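Local coordinates for L-2,4-diaminobutyric acid acetyltransferase (PDB 6SLL), which catalyses transfer of the acetyl group from acetyl-coenzyme A to L-2,4-diaminobutyrate, a step in the biosynthesis of the chemical chaperone ectoine, at residues Asp69-Ile74 against Gln100-Ala105; Ala76-Ser79 against Thr85-Val88; Trp89-Ala94 against Arg134-Gly139. All blocks are in the same frame, centred on the assembly; numbering follows the deposited sequence.

Contact 1: residues Asp69-Ile74 against Gln100-Ala105; sequences DIVGFI and QGIAKA. With COA (coenzyme A), chain F.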
loop_
_atom_site.group_PDB
_atom_site.type_symbol
_atom_site.label_atom_id
_atom_site.label_comp_id
_atom_site.label_asym_id
_atom_site.label_seq_id
_atom_site.Cartn_x
_atom_site.Cartn_y
_atom_site.Cartn_z
ATOM N N ASP B 69 -11.242 5.494 -21.523
ATOM C CA ASP B 69 -11.672 4.774 -20.314
ATOM C C ASP B 69 -10.474 3.961 -19.769
ATOM O O ASP B 69 -9.750 3.353 -20.539
ATOM C CB ASP B 69 -12.790 3.745 -20.624
ATOM C CG ASP B 69 -14.039 4.356 -20.990
ATOM O OD1 ASP B 69 -14.259 5.576 -20.693
ATOM O OD2 ASP B 69 -14.635 3.704 -21.870
ATOM N N ILE B 70 -10.293 3.985 -18.448
ATOM C CA ILE B 70 -9.315 3.080 -17.820
ATOM C C ILE B 70 -9.920 1.691 -17.935
ATOM O O ILE B 70 -10.997 1.416 -17.393
ATOM C CB ILE B 70 -8.897 3.540 -16.412
ATOM C CG1 ILE B 70 -8.080 4.896 -16.490
ATOM C CG2 ILE B 70 -8.104 2.417 -15.753
ATOM C CD1 ILE B 70 -7.779 5.480 -15.098
ATOM N N VAL B 71 -9.211 0.792 -18.587
ATOM C CA VAL B 71 -9.623 -0.583 -18.767
ATOM C C VAL B 71 -8.738 -1.598 -18.089
ATOM O O VAL B 71 -9.038 -2.785 -18.085
ATOM C CB VAL B 71 -9.887 -0.916 -20.236
ATOM C CG1 VAL B 71 -11.041 -0.066 -20.817
ATOM C CG2 VAL B 71 -8.638 -0.840 -21.051
ATOM N N GLY B 72 -7.551 -1.161 -17.596
ATOM C CA GLY B 72 -6.642 -2.080 -16.920
ATOM C C GLY B 72 -5.815 -1.356 -15.935
ATOM O O GLY B 72 -5.477 -0.160 -16.087
ATOM N N PHE B 73 -5.382 -2.090 -14.906
ATOM C CA PHE B 73 -4.461 -1.544 -13.855
ATOM C C PHE B 73 -3.652 -2.704 -13.329
ATOM O O PHE B 73 -4.166 -3.813 -13.099
ATOM C CB PHE B 73 -5.271 -0.896 -12.739
ATOM C CG PHE B 73 -4.450 -0.374 -11.586
ATOM C CD1 PHE B 73 -3.721 0.764 -11.720
ATOM C CD2 PHE B 73 -4.501 -0.978 -10.353
ATOM C CE1 PHE B 73 -3.022 1.300 -10.657
ATOM C CE2 PHE B 73 -3.832 -0.482 -9.254
ATOM C CZ PHE B 73 -3.088 0.667 -9.417
ATOM N N ILE B 74 -2.378 -2.402 -13.059
ATOM C CA ILE B 74 -1.508 -3.249 -12.200
ATOM C C ILE B 74 -0.884 -2.397 -11.178
ATOM O O ILE B 74 -0.199 -1.390 -11.490
ATOM C CB ILE B 74 -0.420 -4.021 -13.020
ATOM C CG1 ILE B 74 -0.972 -4.843 -14.018
ATOM C CG2 ILE B 74 0.443 -4.816 -12.017
ATOM C CD1 ILE B 74 0.021 -5.704 -14.737
ATOM N N GLN B 100 -8.313 -9.957 -24.465
ATOM C CA GLN B 100 -7.728 -9.222 -25.543
ATOM C C GLN B 100 -6.211 -9.050 -25.379
ATOM O O GLN B 100 -5.563 -8.359 -26.169
ATOM C CB GLN B 100 -8.383 -7.767 -25.715
ATOM C CG GLN B 100 -9.868 -7.846 -25.930
ATOM C CD GLN B 100 -10.473 -6.413 -26.146
ATOM O OE1 GLN B 100 -9.716 -5.439 -26.312
ATOM N NE2 GLN B 100 -11.682 -6.289 -25.902
ATOM N N GLY B 101 -5.611 -9.614 -24.350
ATOM C CA GLY B 101 -4.178 -9.507 -24.115
ATOM C C GLY B 101 -3.799 -8.263 -23.300
ATOM O O GLY B 101 -2.571 -8.034 -23.202
ATOM N N ILE B 102 -4.709 -7.544 -22.727
ATOM C CA ILE B 102 -4.342 -6.309 -22.006
ATOM C C ILE B 102 -3.556 -6.652 -20.760
ATOM O O ILE B 102 -2.568 -5.998 -20.472
ATOM C CB ILE B 102 -5.611 -5.474 -21.738
ATOM C CG1 ILE B 102 -6.229 -4.999 -23.065
ATOM C CG2 ILE B 102 -5.268 -4.304 -20.829
ATOM C CD1 ILE B 102 -7.572 -4.314 -22.882
ATOM N N ALA B 103 -3.991 -7.652 -19.980
ATOM C CA ALA B 103 -3.216 -7.944 -18.785
ATOM C C ALA B 103 -1.800 -8.425 -19.138
ATOM O O ALA B 103 -0.831 -7.997 -18.472
ATOM C CB ALA B 103 -3.906 -8.997 -17.909
ATOM N N LYS B 104 -1.658 -9.265 -20.160
ATOM C CA LYS B 104 -0.342 -9.719 -20.545
ATOM C C LYS B 104 0.507 -8.526 -20.981
ATOM O O LYS B 104 1.685 -8.459 -20.645
ATOM C CB LYS B 104 -0.464 -10.707 -21.655
ATOM C CG LYS B 104 0.796 -11.334 -22.142
ATOM C CD LYS B 104 0.557 -12.307 -23.315
ATOM C CE LYS B 104 -0.243 -13.514 -22.933
ATOM N NZ LYS B 104 -0.033 -14.633 -23.962
ATOM N N ALA B 105 -0.063 -7.602 -21.700
ATOM C CA ALA B 105 0.672 -6.412 -22.168
ATOM C C ALA B 105 1.017 -5.531 -20.975
ATOM O O ALA B 105 2.135 -4.947 -20.968
ATOM C CB ALA B 105 -0.118 -5.621 -23.202
HETATM N N1A COA F . -10.558 -18.132 -20.172
HETATM C C2A COA F . -9.433 -18.753 -20.555
HETATM N N3A COA F . -8.193 -18.259 -20.597
HETATM C C4A COA F . -8.144 -16.947 -20.233
HETATM C C5A COA F . -9.245 -16.224 -19.792
HETATM C C6A COA F . -10.513 -16.838 -19.749
HETATM N N6A COA F . -11.622 -16.257 -19.395
HETATM N N7A COA F . -8.835 -14.917 -19.566
HETATM C C8A COA F . -7.527 -14.895 -19.774
HETATM N N9A COA F . -7.083 -16.122 -20.144
HETATM C C1B COA F . -5.754 -16.467 -20.407
HETATM C C2B COA F . -5.291 -16.018 -21.798
HETATM O O2B COA F . -5.611 -16.961 -22.765
HETATM C C3B COA F . -3.828 -15.754 -21.493
HETATM O O3B COA F . -3.173 -17.082 -21.336
HETATM P P3B COA F . -2.238 -17.699 -22.512
HETATM O O7A COA F . -1.026 -16.753 -22.370
HETATM O O8A COA F . -2.112 -19.187 -22.150
HETATM O O9A COA F . -2.710 -17.124 -23.943
HETATM C C4B COA F . -3.865 -15.195 -20.096
HETATM O O4B COA F . -4.967 -15.772 -19.440
HETATM C C5B COA F . -3.795 -13.667 -20.148
HETATM O O5B COA F . -4.867 -13.157 -20.978
HETATM P P1A COA F . -5.172 -11.604 -21.137
HETATM O O1A COA F . -6.101 -11.451 -22.273
HETATM O O2A COA F . -3.922 -10.809 -21.106
HETATM O O3A COA F . -5.983 -11.371 -19.763
HETATM P P2A COA F . -7.074 -10.214 -19.489
HETATM O O4A COA F . -6.630 -8.933 -20.081
HETATM O O5A COA F . -8.423 -10.725 -19.881
HETATM O O6A COA F . -6.975 -10.061 -17.942
HETATM C CBP COA F . -7.376 -10.747 -15.668
HETATM C CCP COA F . -6.859 -11.169 -17.018
HETATM C CDP COA F . -7.007 -11.867 -14.650
HETATM C CEP COA F . -6.731 -9.470 -15.261
HETATM C CAP COA F . -8.924 -10.577 -15.815
HETATM O OAP COA F . -9.493 -11.888 -16.076
HETATM C C9P COA F . -9.630 -9.978 -14.649
HETATM O O9P COA F . -9.477 -8.807 -14.259
HETATM N N8P COA F . -10.477 -10.849 -14.039
HETATM C C7P COA F . -11.303 -10.625 -12.957
HETATM C C6P COA F . -12.645 -11.520 -13.045
HETATM C C5P COA F . -12.439 -12.936 -12.621
HETATM O O5P COA F . -11.457 -13.587 -13.125
HETATM N N4P COA F . -13.252 -13.479 -11.906
HETATM C C3P COA F . -13.148 -14.933 -11.465
HETATM C C2P COA F . -14.366 -15.173 -10.282
HETATM S S1P COA F . -15.889 -15.280 -11.172
#
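V71 and I102 meet without any flat group between them: the one ring of 69-74, that of F73, serves the other face of the sheet, against V32, L35 and I63. What touches is aliphatic. CG2 of V71 and CD1 of I102 are 4.1 Å apart, the two side chains crossing at about a right angle. With CG1 anti to its carbonyl carbon and the chain extended beyond it (chi2 173°), I102 stretches its terminal methyl to the valine. Beside it, a CB added to G72 would lie only 3.3 Å from I102 CG2, which suits the glycine to this position. V71 and G72 together face A64 in a classic beta bulge.

The far side of the helix start carries the cofactor. This is the pyrophosphate loop of the GNAT fold, whose Q/R-x-x-G-x-G/A signature ends here in G101, I102 and A103. G101 is the N-cap, and its N gives a 2.8 Å hydrogen bond to COA O1A. The N of A103 reaches COA O4A at 2.9 Å (160°), while the N of K104 bonds COA O2A, also at 2.9 Å. Both phosphates of the diphosphate are therefore held by backbone N-H groups, and the helix dipole would probably favour their negative charge. Further along the cofactor, K104, with CG anti to the backbone N, runs out from the helix and bends at chi3 (-66°), which swings NZ to within 2.8 Å of O7A of the 3'-phosphate; the same ammonium forms a salt bridge with E143.

Contact 2: residues Ala76-Ser79 against Thr85-Val88; sequences AFRS and TLFV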
loop_
_atom_site.group_PDB
_atom_site.type_symbol
_atom_site.label_atom_id
_atom_site.label_comp_id
_atom_site.label_asym_id
_atom_site.label_seq_id
_atom_site.Cartn_x
_atom_site.Cartn_y
_atom_site.Cartn_z
ATOM N N ALA B 76 2.119 -2.614 -8.198
ATOM C CA ALA B 76 3.242 -3.407 -7.741
ATOM C C ALA B 76 4.161 -2.493 -7.020
ATOM O O ALA B 76 4.152 -1.265 -7.127
ATOM C CB ALA B 76 3.967 -4.046 -8.928
ATOM N N PHE B 77 5.122 -3.096 -6.263
ATOM C CA PHE B 77 6.173 -2.363 -5.540
ATOM C C PHE B 77 7.354 -3.255 -5.347
ATOM O O PHE B 77 7.198 -4.501 -5.249
ATOM C CB PHE B 77 5.682 -1.751 -4.216
ATOM C CG PHE B 77 5.112 -2.775 -3.271
ATOM C CD1 PHE B 77 5.906 -3.590 -2.474
ATOM C CD2 PHE B 77 3.755 -2.972 -3.189
ATOM C CE1 PHE B 77 5.357 -4.572 -1.648
ATOM C CE2 PHE B 77 3.219 -3.930 -2.329
ATOM C CZ PHE B 77 3.993 -4.732 -1.560
ATOM N N ARG B 78 8.554 -2.701 -5.316
ATOM C CA ARG B 78 9.711 -3.489 -4.944
ATOM C C ARG B 78 9.726 -3.710 -3.440
ATOM O O ARG B 78 9.471 -2.803 -2.659
ATOM C CB ARG B 78 11.006 -2.834 -5.420
ATOM C CG ARG B 78 11.011 -2.679 -6.888
ATOM C CD ARG B 78 12.084 -2.495 -7.613
ATOM N NE ARG B 78 13.215 -3.430 -7.513
ATOM C CZ ARG B 78 14.152 -3.448 -8.394
ATOM N NH1 ARG B 78 14.146 -2.638 -9.413
ATOM N NH2 ARG B 78 15.215 -4.242 -8.198
ATOM N N SER B 79 9.999 -4.954 -3.008
ATOM C CA SER B 79 9.987 -5.228 -1.561
ATOM C C SER B 79 11.070 -4.417 -0.864
ATOM O O SER B 79 12.218 -4.569 -1.215
ATOM C CB SER B 79 10.207 -6.742 -1.417
ATOM O OG SER B 79 10.378 -7.013 -0.027
ATOM N N THR B 85 13.005 -8.397 -5.437
ATOM C CA THR B 85 11.656 -8.916 -5.597
ATOM C C THR B 85 10.657 -7.789 -5.924
ATOM O O THR B 85 10.607 -6.841 -5.127
ATOM C CB THR B 85 11.213 -9.678 -4.358
ATOM O OG1 THR B 85 12.044 -10.859 -4.246
ATOM C CG2 THR B 85 9.772 -10.110 -4.452
ATOM N N LEU B 86 9.922 -7.940 -6.986
ATOM C CA LEU B 86 8.759 -7.079 -7.263
ATOM C C LEU B 86 7.505 -7.844 -6.809
ATOM O O LEU B 86 7.229 -8.934 -7.283
ATOM C CB LEU B 86 8.675 -6.790 -8.734
ATOM C CG LEU B 86 7.552 -5.844 -9.144
ATOM C CD1 LEU B 86 7.864 -4.409 -8.793
ATOM C CD2 LEU B 86 7.275 -5.936 -10.639
ATOM N N PHE B 87 6.743 -7.213 -5.885
ATOM C CA PHE B 87 5.455 -7.773 -5.470
ATOM C C PHE B 87 4.361 -7.171 -6.344
ATOM O O PHE B 87 4.241 -5.927 -6.395
ATOM C CB PHE B 87 5.195 -7.458 -3.986
ATOM C CG PHE B 87 3.908 -8.118 -3.533
ATOM C CD1 PHE B 87 3.891 -9.416 -3.176
ATOM C CD2 PHE B 87 2.751 -7.414 -3.475
ATOM C CE1 PHE B 87 2.742 -10.031 -2.767
ATOM C CE2 PHE B 87 1.577 -8.017 -3.052
ATOM C CZ PHE B 87 1.588 -9.357 -2.716
ATOM N N VAL B 88 3.614 -8.031 -7.017
ATOM C CA VAL B 88 2.500 -7.599 -7.821
ATOM C C VAL B 88 1.259 -7.758 -6.987
ATOM O O VAL B 88 0.923 -8.903 -6.535
ATOM C CB VAL B 88 2.388 -8.309 -9.157
ATOM C CG1 VAL B 88 1.145 -7.900 -9.881
ATOM C CG2 VAL B 88 3.638 -8.069 -9.984
#
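Strands 76-78 and 85-88 run antiparallel at 158°, their axes 4.6 Å apart, with F77 and F87 as the hydrogen-bonded pair flanked by the non-hydrogen-bonded pairs A76-V88 and R78-L86. F77 N donates to F87 O at 3.0 Å and F87 N to F77 O at 2.8 Å; beyond, S79 N adds a nearly straight bond to T85 O. F77 CG lies between its backbone N and carbonyl carbon (chi1 58°), which turns the ring alongside F87, the two side chains pointing the same way. CB of F87 sits over one face of the F77 ring, 4.1 Å from its centroid, a CH-pi contact, while F77 CZ comes within 3.5 Å of F87 CD2; the ring planes meet obliquely at 31°. From the second subunit, F57 meets F77 and Y56 meets F87.

The opposite face is aliphatic: A76 CB touches L86 CD1 at 3.9 Å and V88 CG2, while L110 covers A76 and L86. R78 lays its CG near L86 CD1 and sends its guanidinium to the carbonyl oxygens of P83, A115 and H117. The short connection from S79 to T85 makes the pair a beta hairpin of the central GNAT sheet, its phenylalanine face turned to the dimer interface.

Contact 3: residues Trp89-Ala94 against Arg134-Gly139; sequences WQVAVA and RRLFLG. With COA (coenzyme A), chain F; DAB (2,4-diaminobutyric acid), chain G.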
loop_
_atom_site.group_PDB
_atom_site.type_symbol
_atom_site.label_atom_id
_atom_site.label_comp_id
_atom_site.label_asym_id
_atom_site.label_seq_id
_atom_site.Cartn_x
_atom_site.Cartn_y
_atom_site.Cartn_z
ATOM N N TRP B 89 0.564 -6.666 -6.669
ATOM C CA TRP B 89 -0.533 -6.602 -5.732
ATOM C C TRP B 89 -1.838 -6.874 -6.400
ATOM O O TRP B 89 -2.468 -7.924 -6.118
ATOM C CB TRP B 89 -0.469 -5.270 -4.993
ATOM C CG TRP B 89 -1.485 -5.059 -3.919
ATOM C CD1 TRP B 89 -2.503 -5.895 -3.496
ATOM C CD2 TRP B 89 -1.567 -3.883 -3.099
ATOM N NE1 TRP B 89 -3.180 -5.257 -2.501
ATOM C CE2 TRP B 89 -2.650 -4.026 -2.250
ATOM C CE3 TRP B 89 -0.820 -2.731 -3.047
ATOM C CZ2 TRP B 89 -2.996 -3.078 -1.310
ATOM C CZ3 TRP B 89 -1.144 -1.765 -2.083
ATOM C CH2 TRP B 89 -2.237 -1.959 -1.258
ATOM N N GLN B 90 -2.329 -6.005 -7.295
ATOM C CA GLN B 90 -3.620 -6.231 -7.974
ATOM C C GLN B 90 -3.426 -6.077 -9.478
ATOM O O GLN B 90 -2.783 -5.112 -9.927
ATOM C CB GLN B 90 -4.702 -5.257 -7.462
ATOM C CG GLN B 90 -5.038 -5.495 -6.001
ATOM C CD GLN B 90 -6.138 -4.630 -5.466
ATOM O OE1 GLN B 90 -6.078 -3.410 -5.558
ATOM N NE2 GLN B 90 -7.153 -5.253 -4.918
ATOM N N VAL B 91 -4.041 -6.978 -10.219
ATOM C CA VAL B 91 -4.167 -6.885 -11.671
ATOM C C VAL B 91 -5.621 -6.904 -12.017
ATOM O O VAL B 91 -6.295 -7.902 -11.641
ATOM C CB VAL B 91 -3.378 -7.996 -12.395
ATOM C CG1 VAL B 91 -3.462 -7.845 -13.874
ATOM C CG2 VAL B 91 -1.979 -8.206 -11.889
ATOM N N ALA B 92 -6.102 -5.941 -12.747
ATOM C CA ALA B 92 -7.538 -5.891 -13.127
ATOM C C ALA B 92 -7.665 -5.456 -14.577
ATOM O O ALA B 92 -6.993 -4.492 -14.971
ATOM C CB ALA B 92 -8.260 -4.862 -12.243
ATOM N N VAL B 93 -8.579 -6.107 -15.298
ATOM C CA VAL B 93 -8.986 -5.610 -16.611
ATOM C C VAL B 93 -10.514 -5.579 -16.568
ATOM O O VAL B 93 -11.194 -6.517 -16.102
ATOM C CB VAL B 93 -8.432 -6.513 -17.726
ATOM C CG1 VAL B 93 -9.043 -6.198 -19.088
ATOM C CG2 VAL B 93 -6.903 -6.413 -17.787
ATOM N N ALA B 94 -11.097 -4.506 -17.079
ATOM C CA ALA B 94 -12.545 -4.333 -17.144
ATOM C C ALA B 94 -13.143 -5.497 -17.924
ATOM O O ALA B 94 -12.623 -5.928 -18.953
ATOM C CB ALA B 94 -12.862 -3.021 -17.851
ATOM N N ARG B 134 -4.229 -16.900 -12.586
ATOM C CA ARG B 134 -3.279 -17.967 -12.637
ATOM C C ARG B 134 -2.621 -18.240 -13.990
ATOM O O ARG B 134 -1.410 -18.345 -14.152
ATOM C CB ARG B 134 -3.837 -19.326 -12.119
ATOM C CG ARG B 134 -4.209 -19.319 -10.758
ATOM C CD ARG B 134 -4.225 -20.539 -9.988
ATOM N NE ARG B 134 -4.324 -20.131 -8.552
ATOM C CZ ARG B 134 -4.051 -21.012 -7.692
ATOM N NH1 ARG B 134 -4.343 -20.817 -6.418
ATOM N NH2 ARG B 134 -3.799 -22.240 -8.223
ATOM N N ARG B 135 -3.493 -18.210 -15.041
ATOM C CA ARG B 135 -2.930 -18.369 -16.419
ATOM C C ARG B 135 -2.058 -17.209 -16.812
ATOM O O ARG B 135 -0.997 -17.393 -17.499
ATOM C CB ARG B 135 -3.984 -18.539 -17.418
ATOM C CG ARG B 135 -4.569 -19.855 -17.334
ATOM C CD ARG B 135 -3.497 -20.965 -17.560
ATOM N NE ARG B 135 -2.468 -20.694 -18.646
ATOM C CZ ARG B 135 -1.130 -21.134 -18.665
ATOM N NH1 ARG B 135 -0.593 -21.851 -17.630
ATOM N NH2 ARG B 135 -0.359 -20.818 -19.748
ATOM N N LEU B 136 -2.410 -15.966 -16.391
ATOM C CA LEU B 136 -1.580 -14.800 -16.700
ATOM C C LEU B 136 -0.177 -15.035 -16.199
ATOM O O LEU B 136 0.838 -14.869 -16.905
ATOM C CB LEU B 136 -2.184 -13.589 -16.064
ATOM C CG LEU B 136 -1.330 -12.337 -16.151
ATOM C CD1 LEU B 136 -1.165 -11.863 -17.577
ATOM C CD2 LEU B 136 -1.996 -11.282 -15.291
ATOM N N PHE B 137 -0.054 -15.376 -14.876
ATOM C CA PHE B 137 1.260 -15.404 -14.265
ATOM C C PHE B 137 2.019 -16.690 -14.679
ATOM O O PHE B 137 3.232 -16.612 -14.942
ATOM C CB PHE B 137 1.174 -15.311 -12.759
ATOM C CG PHE B 137 0.866 -13.909 -12.340
ATOM C CD1 PHE B 137 1.870 -12.937 -12.340
ATOM C CD2 PHE B 137 -0.366 -13.564 -11.909
ATOM C CE1 PHE B 137 1.637 -11.677 -11.988
ATOM C CE2 PHE B 137 -0.631 -12.239 -11.513
ATOM C CZ PHE B 137 0.370 -11.331 -11.589
ATOM N N LEU B 138 1.347 -17.857 -14.690
ATOM C CA LEU B 138 2.057 -19.025 -15.083
ATOM C C LEU B 138 2.410 -19.037 -16.549
ATOM O O LEU B 138 3.537 -19.447 -16.924
ATOM C CB LEU B 138 1.302 -20.274 -14.753
ATOM C CG LEU B 138 1.027 -20.510 -13.263
ATOM C CD1 LEU B 138 0.173 -21.759 -13.081
ATOM C CD2 LEU B 138 2.359 -20.654 -12.484
ATOM N N GLY B 139 1.588 -18.435 -17.370
ATOM C CA GLY B 139 1.921 -18.224 -18.823
ATOM C C GLY B 139 3.080 -17.322 -19.028
ATOM O O GLY B 139 3.941 -17.504 -19.897
HETATM N N1A COA F . -10.558 -18.132 -20.172
HETATM C C2A COA F . -9.433 -18.753 -20.555
HETATM N N3A COA F . -8.193 -18.259 -20.597
HETATM C C4A COA F . -8.144 -16.947 -20.233
HETATM C C5A COA F . -9.245 -16.224 -19.792
HETATM C C6A COA F . -10.513 -16.838 -19.749
HETATM N N6A COA F . -11.622 -16.257 -19.395
HETATM N N7A COA F . -8.835 -14.917 -19.566
HETATM C C8A COA F . -7.527 -14.895 -19.774
HETATM N N9A COA F . -7.083 -16.122 -20.144
HETATM C C1B COA F . -5.754 -16.467 -20.407
HETATM C C2B COA F . -5.291 -16.018 -21.798
HETATM O O2B COA F . -5.611 -16.961 -22.765
HETATM C C3B COA F . -3.828 -15.754 -21.493
HETATM O O3B COA F . -3.173 -17.082 -21.336
HETATM P P3B COA F . -2.238 -17.699 -22.512
HETATM O O7A COA F . -1.026 -16.753 -22.370
HETATM O O8A COA F . -2.112 -19.187 -22.150
HETATM O O9A COA F . -2.710 -17.124 -23.943
HETATM C C4B COA F . -3.865 -15.195 -20.096
HETATM O O4B COA F . -4.967 -15.772 -19.440
HETATM C C5B COA F . -3.795 -13.667 -20.148
HETATM O O5B COA F . -4.867 -13.157 -20.978
HETATM P P1A COA F . -5.172 -11.604 -21.137
HETATM O O1A COA F . -6.101 -11.451 -22.273
HETATM O O2A COA F . -3.922 -10.809 -21.106
HETATM O O3A COA F . -5.983 -11.371 -19.763
HETATM P P2A COA F . -7.074 -10.214 -19.489
HETATM O O4A COA F . -6.630 -8.933 -20.081
HETATM O O5A COA F . -8.423 -10.725 -19.881
HETATM O O6A COA F . -6.975 -10.061 -17.942
HETATM C CBP COA F . -7.376 -10.747 -15.668
HETATM C CCP COA F . -6.859 -11.169 -17.018
HETATM C CDP COA F . -7.007 -11.867 -14.650
HETATM C CEP COA F . -6.731 -9.470 -15.261
HETATM C CAP COA F . -8.924 -10.577 -15.815
HETATM O OAP COA F . -9.493 -11.888 -16.076
HETATM C C9P COA F . -9.630 -9.978 -14.649
HETATM O O9P COA F . -9.477 -8.807 -14.259
HETATM N N8P COA F . -10.477 -10.849 -14.039
HETATM C C7P COA F . -11.303 -10.625 -12.957
HETATM C C6P COA F . -12.645 -11.520 -13.045
HETATM C C5P COA F . -12.439 -12.936 -12.621
HETATM O O5P COA F . -11.457 -13.587 -13.125
HETATM N N4P COA F . -13.252 -13.479 -11.906
HETATM C C3P COA F . -13.148 -14.933 -11.465
HETATM C C2P COA F . -14.366 -15.173 -10.282
HETATM S S1P COA F . -15.889 -15.280 -11.172
HETATM N N DAB G . -7.081 -10.592 -3.319
HETATM C CA DAB G . -5.890 -9.712 -3.123
HETATM C C DAB G . -6.284 -8.309 -3.532
HETATM O O DAB G . -5.519 -7.419 -3.177
HETATM C CB DAB G . -4.678 -10.214 -3.916
HETATM C CG DAB G . -4.788 -10.095 -5.403
HETATM N ND DAB G . -3.535 -10.612 -6.032
HETATM O OXT DAB G . -7.294 -8.117 -4.199
#
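Between 89-94 and 134-139, V91 makes all the direct contact, dividing its two methyls between neighbours. CG1, anti to the backbone N (chi1 -177°), meets L136 CD2 at 4.0 Å and also lies against the CEP methyl of coenzyme A; CG2 meets F137 CZ at 3.9 Å, valine and phenylalanine approaching from opposite directions. L136 CD2 is itself placed over one face of the F137 ring, toward its rim, so three buried apolar side chains close on one another.

Away from this cluster the contact opens to a partly exposed side. There R135 bends at chi2 and chi3 and offers the edge of its guanidinium, in plane, to the 3'-phosphate, but the bond from NH2 to COA O8A is weak; E142 gives the same group a salt bridge.

The strand's polar groups, by contrast, hold both ligands. V93 N donates to COA O9P at 3.0 Å, almost straight (169°). Q90 points away from the helix and gives NE2 to DAB OXT at 3.0 Å and to D43 O, while its OE1 pairs with Y50 OH. A leucine in place of Q90 would probably cost DAB OXT and the D43 carbonyl their bonds from NE2, and the Y50 hydroxyl its bond to OE1. The edge of the W89 indole adds a weak bond from NE1 to DAB O, and the W89 carbonyl O takes a 2.9 Å bond from DAB ND.

Carboxylate and side-chain amine are thus gripped at once, which orients the nitrogen that the enzyme acetylates. That ND lies 14.2 Å from the cofactor sulfur S1P, so the thiol arm would probably have to swing toward the amine before transfer.

How the contacts relate
All three contacts are buried and lie in one GNAT domain, yet they illustrate different ways of using the same sheet. Contact 2 is backbone pairing between strands 69-78 and 85-93, with its aromatic face at the dimer interface. Contacts 1 and 3 instead set those strands against helices 102-112 and 131-144 through a few apolar side chains, aliphatic in contact 1 and joined by the F137 ring in contact 3, and both turn polar groups to coenzyme A; contact 3 alone also holds the substrate. The strands pair again between contacts 1 and 3, where V71 and F73 meet A94 and A92. V88 of contact 2 joins the interior, packing on I74 of contact 1 and F137 of contact 3.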